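Local structure of methylmalonyl-CoA epimerase, mitochondrial (Homo sapiens, 3RMU) at residues Ala20-Tyr23 against Lys24-Gly28. The protein catalyses the interconversion of (R)- and (S)-methylmalonyl-CoA in propionyl-CoA metabolism and binds cobalt. Sequence-based numbering, arbitrary orientation.
Sequences AAFY and KNILG. With EDO (1,2-ethanediol), chain N; EDO (1,2-ethanediol), chain H.
Over one face of the Phe22 ring lies Ile26, one turn further along helix 16-26. Its CB sits 4.2 Å from the centroid of that ring, a CH-pi contact. CG1 and CG2 of Ile26 reach Phe22 CD1 and CE1, on the same side of the ring. Leu27 comes in obliquely, its CD1 3.9 Å from Phe22 CE2. The same methyl also touches the Tyr23 ring, 3.9 Å from CD2. One face of the Tyr23 ring is covered by Phe22 CD2, 4.1 Å above its plane. Phe22 reaches Ile26 because its CG stands anti to the backbone N (chi1 176°).

Lys24 N and Asn25 N bond to Ala20 O and Ala21 O in alpha-helical steps. Phe22 O then accepts two bonds, from Ile26 N at 2.9 Å and from Leu27 N at 3.1 Å. The second is straighter and makes a wider, pi-type turn. Gly28 is the first residue to leave helical phi/psi, with positive phi. Two ethanediols, probably from the crystallisation liquor, bind here: one donates O1 to Leu27 O (2.7 Å), the other accepts from Lys24 NZ at O1 (3.3 Å).

In this VOC (glyoxalase-type) fold, Tyr23 packs on strands 30-37, 42-48 and 53-59, away from the cobalt site. Tyr23 OH bonds to Gly125 O of the second subunit, and Ile26 O to Lys98 NZ of that subunit. The contact implies an apolar face of Phe22, Tyr23, Ile26 and Leu27 at the dimer interface, with one carbonyl serving two amides at the widened turn.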
ATOM      1  N   ALA A  20      -1.529 -12.366  10.281  1.00 22.20           N
ATOM      2  CA  ALA A  20      -0.780 -11.838  11.430  1.00 20.72           C
ATOM      3  C   ALA A  20       0.437 -12.700  11.767  1.00 24.16           C
ATOM      4  O   ALA A  20       1.536 -12.186  11.951  1.00 22.60           O
ATOM      5  CB  ALA A  20      -1.711 -11.721  12.659  1.00 20.86           C
ATOM      6  N   ALA A  21       0.232 -14.024  11.809  1.00 22.98           N
ATOM      7  CA  ALA A  21       1.280 -14.966  12.108  1.00 22.21           C
ATOM      8  C   ALA A  21       2.339 -15.011  11.015  1.00 22.59           C
ATOM      9  O   ALA A  21       3.490 -15.281  11.303  1.00 26.17           O
ATOM     10  CB  ALA A  21       0.680 -16.390  12.362  1.00 23.47           C
ATOM     11  N   PHE A  22       1.967 -14.759   9.762  1.00 24.42           N
ATOM     12  CA  PHE A  22       2.970 -14.679   8.712  1.00 25.08           C
ATOM     13  C   PHE A  22       3.926 -13.508   8.981  1.00 25.12           C
ATOM     14  O   PHE A  22       5.149 -13.673   9.005  1.00 26.80           O
ATOM     15  CB  PHE A  22       2.298 -14.516   7.358  1.00 26.25           C
ATOM     16  CG  PHE A  22       3.246 -14.338   6.222  1.00 30.14           C
ATOM     17  CD1 PHE A  22       3.809 -15.439   5.587  1.00 29.70           C
ATOM     18  CD2 PHE A  22       3.552 -13.065   5.762  1.00 41.34           C
ATOM     19  CE1 PHE A  22       4.663 -15.257   4.525  1.00 34.08           C
ATOM     20  CE2 PHE A  22       4.410 -12.891   4.711  1.00 40.17           C
ATOM     21  CZ  PHE A  22       4.987 -13.984   4.109  1.00 30.08           C
ATOM     22  N   TYR A  23       3.364 -12.322   9.187  1.00 21.46           N
ATOM     23  CA  TYR A  23       4.196 -11.149   9.432  1.00 21.55           C
ATOM     24  C   TYR A  23       5.052 -11.348  10.661  1.00 19.27           C
ATOM     25  O   TYR A  23       6.257 -11.063  10.621  1.00 21.30           O
ATOM     26  CB  TYR A  23       3.377  -9.855   9.481  1.00 18.73           C
ATOM     27  CG  TYR A  23       2.958  -9.476   8.092  1.00 20.89           C
ATOM     28  CD1 TYR A  23       1.725  -9.855   7.590  1.00 24.30           C
ATOM     29  CD2 TYR A  23       3.815  -8.769   7.254  1.00 26.32           C
ATOM     30  CE1 TYR A  23       1.355  -9.556   6.304  1.00 24.16           C
ATOM     31  CE2 TYR A  23       3.436  -8.454   5.966  1.00 23.92           C
ATOM     32  CZ  TYR A  23       2.204  -8.861   5.497  1.00 35.06           C
ATOM     33  OH  TYR A  23       1.809  -8.578   4.218  1.00 34.24           O
ATOM     34  N   LYS A  24       4.457 -11.882  11.726  1.00 18.22           N
ATOM     35  CA  LYS A  24       5.183 -12.077  12.973  1.00 26.79           C
ATOM     36  C   LYS A  24       6.259 -13.157  12.875  1.00 24.07           C
ATOM     37  O   LYS A  24       7.417 -12.917  13.183  1.00 25.68           O
ATOM     38  CB  LYS A  24       4.208 -12.394  14.101  1.00 23.46           C
ATOM     39  CG  LYS A  24       4.792 -12.484  15.485  1.00 34.39           C
ATOM     40  CD  LYS A  24       3.737 -13.076  16.429  1.00 34.80           C
ATOM     41  CE  LYS A  24       4.252 -13.316  17.822  1.00 47.19           C
ATOM     42  NZ  LYS A  24       3.152 -13.851  18.714  1.00 48.47           N
ATOM     43  N   ASN A  25       5.862 -14.358  12.475  1.00 25.26           N
ATOM     44  CA  ASN A  25       6.724 -15.519  12.626  1.00 25.02           C
ATOM     45  C   ASN A  25       7.508 -15.919  11.364  1.00 24.03           C
ATOM     46  O   ASN A  25       8.510 -16.593  11.473  1.00 29.64           O
ATOM     47  CB  ASN A  25       5.931 -16.685  13.205  1.00 27.77           C
ATOM     48  CG  ASN A  25       5.545 -16.445  14.649  1.00 33.88           C
ATOM     49  OD1 ASN A  25       6.244 -15.732  15.366  1.00 32.43           O
ATOM     50  ND2 ASN A  25       4.439 -17.044  15.083  1.00 34.21           N
ATOM     51  N   ILE A  26       7.038 -15.518  10.193  1.00 26.77           N
ATOM     52  CA  ILE A  26       7.827 -15.673   8.973  1.00 27.73           C
ATOM     53  C   ILE A  26       8.724 -14.444   8.732  1.00 26.14           C
ATOM     54  O   ILE A  26       9.935 -14.597   8.652  1.00 28.16           O
ATOM     55  CB  ILE A  26       6.946 -15.955   7.726  1.00 24.66           C
ATOM     56  CG1 ILE A  26       6.173 -17.253   7.926  1.00 27.81           C
ATOM     57  CG2 ILE A  26       7.833 -16.098   6.456  1.00 26.78           C
ATOM     58  CD1 ILE A  26       7.022 -18.424   8.393  1.00 29.21           C
ATOM     59  N   LEU A  27       8.151 -13.243   8.647  1.00 25.97           N
ATOM     60  CA  LEU A  27       8.953 -12.047   8.397  1.00 26.39           C
ATOM     61  C   LEU A  27       9.642 -11.427   9.622  1.00 24.94           C
ATOM     62  O   LEU A  27      10.559 -10.619   9.478  1.00 26.33           O
ATOM     63  CB  LEU A  27       8.146 -10.993   7.652  1.00 24.91           C
ATOM     64  CG  LEU A  27       7.709 -11.335   6.230  1.00 26.81           C
ATOM     65  CD1 LEU A  27       7.067 -10.107   5.573  1.00 25.79           C
ATOM     66  CD2 LEU A  27       8.869 -11.900   5.395  1.00 27.17           C
ATOM     67  N   GLY A  28       9.192 -11.747  10.817  1.00 23.99           N
ATOM     68  CA  GLY A  28       9.812 -11.178  12.039  1.00 28.13           C
ATOM     69  C   GLY A  28       9.387  -9.736  12.361  1.00 29.04           C
ATOM     70  O   GLY A  28      10.171  -8.968  12.959  1.00 28.14           O
TER
HETATM   71  C1  EDO N   7      13.005 -11.307   7.093  1.00 28.14           C
HETATM   72  O1  EDO N   7      13.044 -10.684   8.381  1.00 33.26           O
HETATM   73  C2  EDO N   7      13.119 -12.835   7.240  1.00 40.24           C
HETATM   74  O2  EDO N   7      14.425 -13.264   7.692  1.00 34.37           O
HETATM   75  C1  EDO H   3      -0.449 -12.511  17.164  1.00 47.97           C
HETATM   76  O1  EDO H   3       0.462 -12.048  18.174  1.00 47.35           O
HETATM   77  C2  EDO H   3      -1.133 -11.276  16.601  1.00 31.97           C
HETATM   78  O2  EDO H   3      -2.371 -11.521  15.939  1.00 44.49           O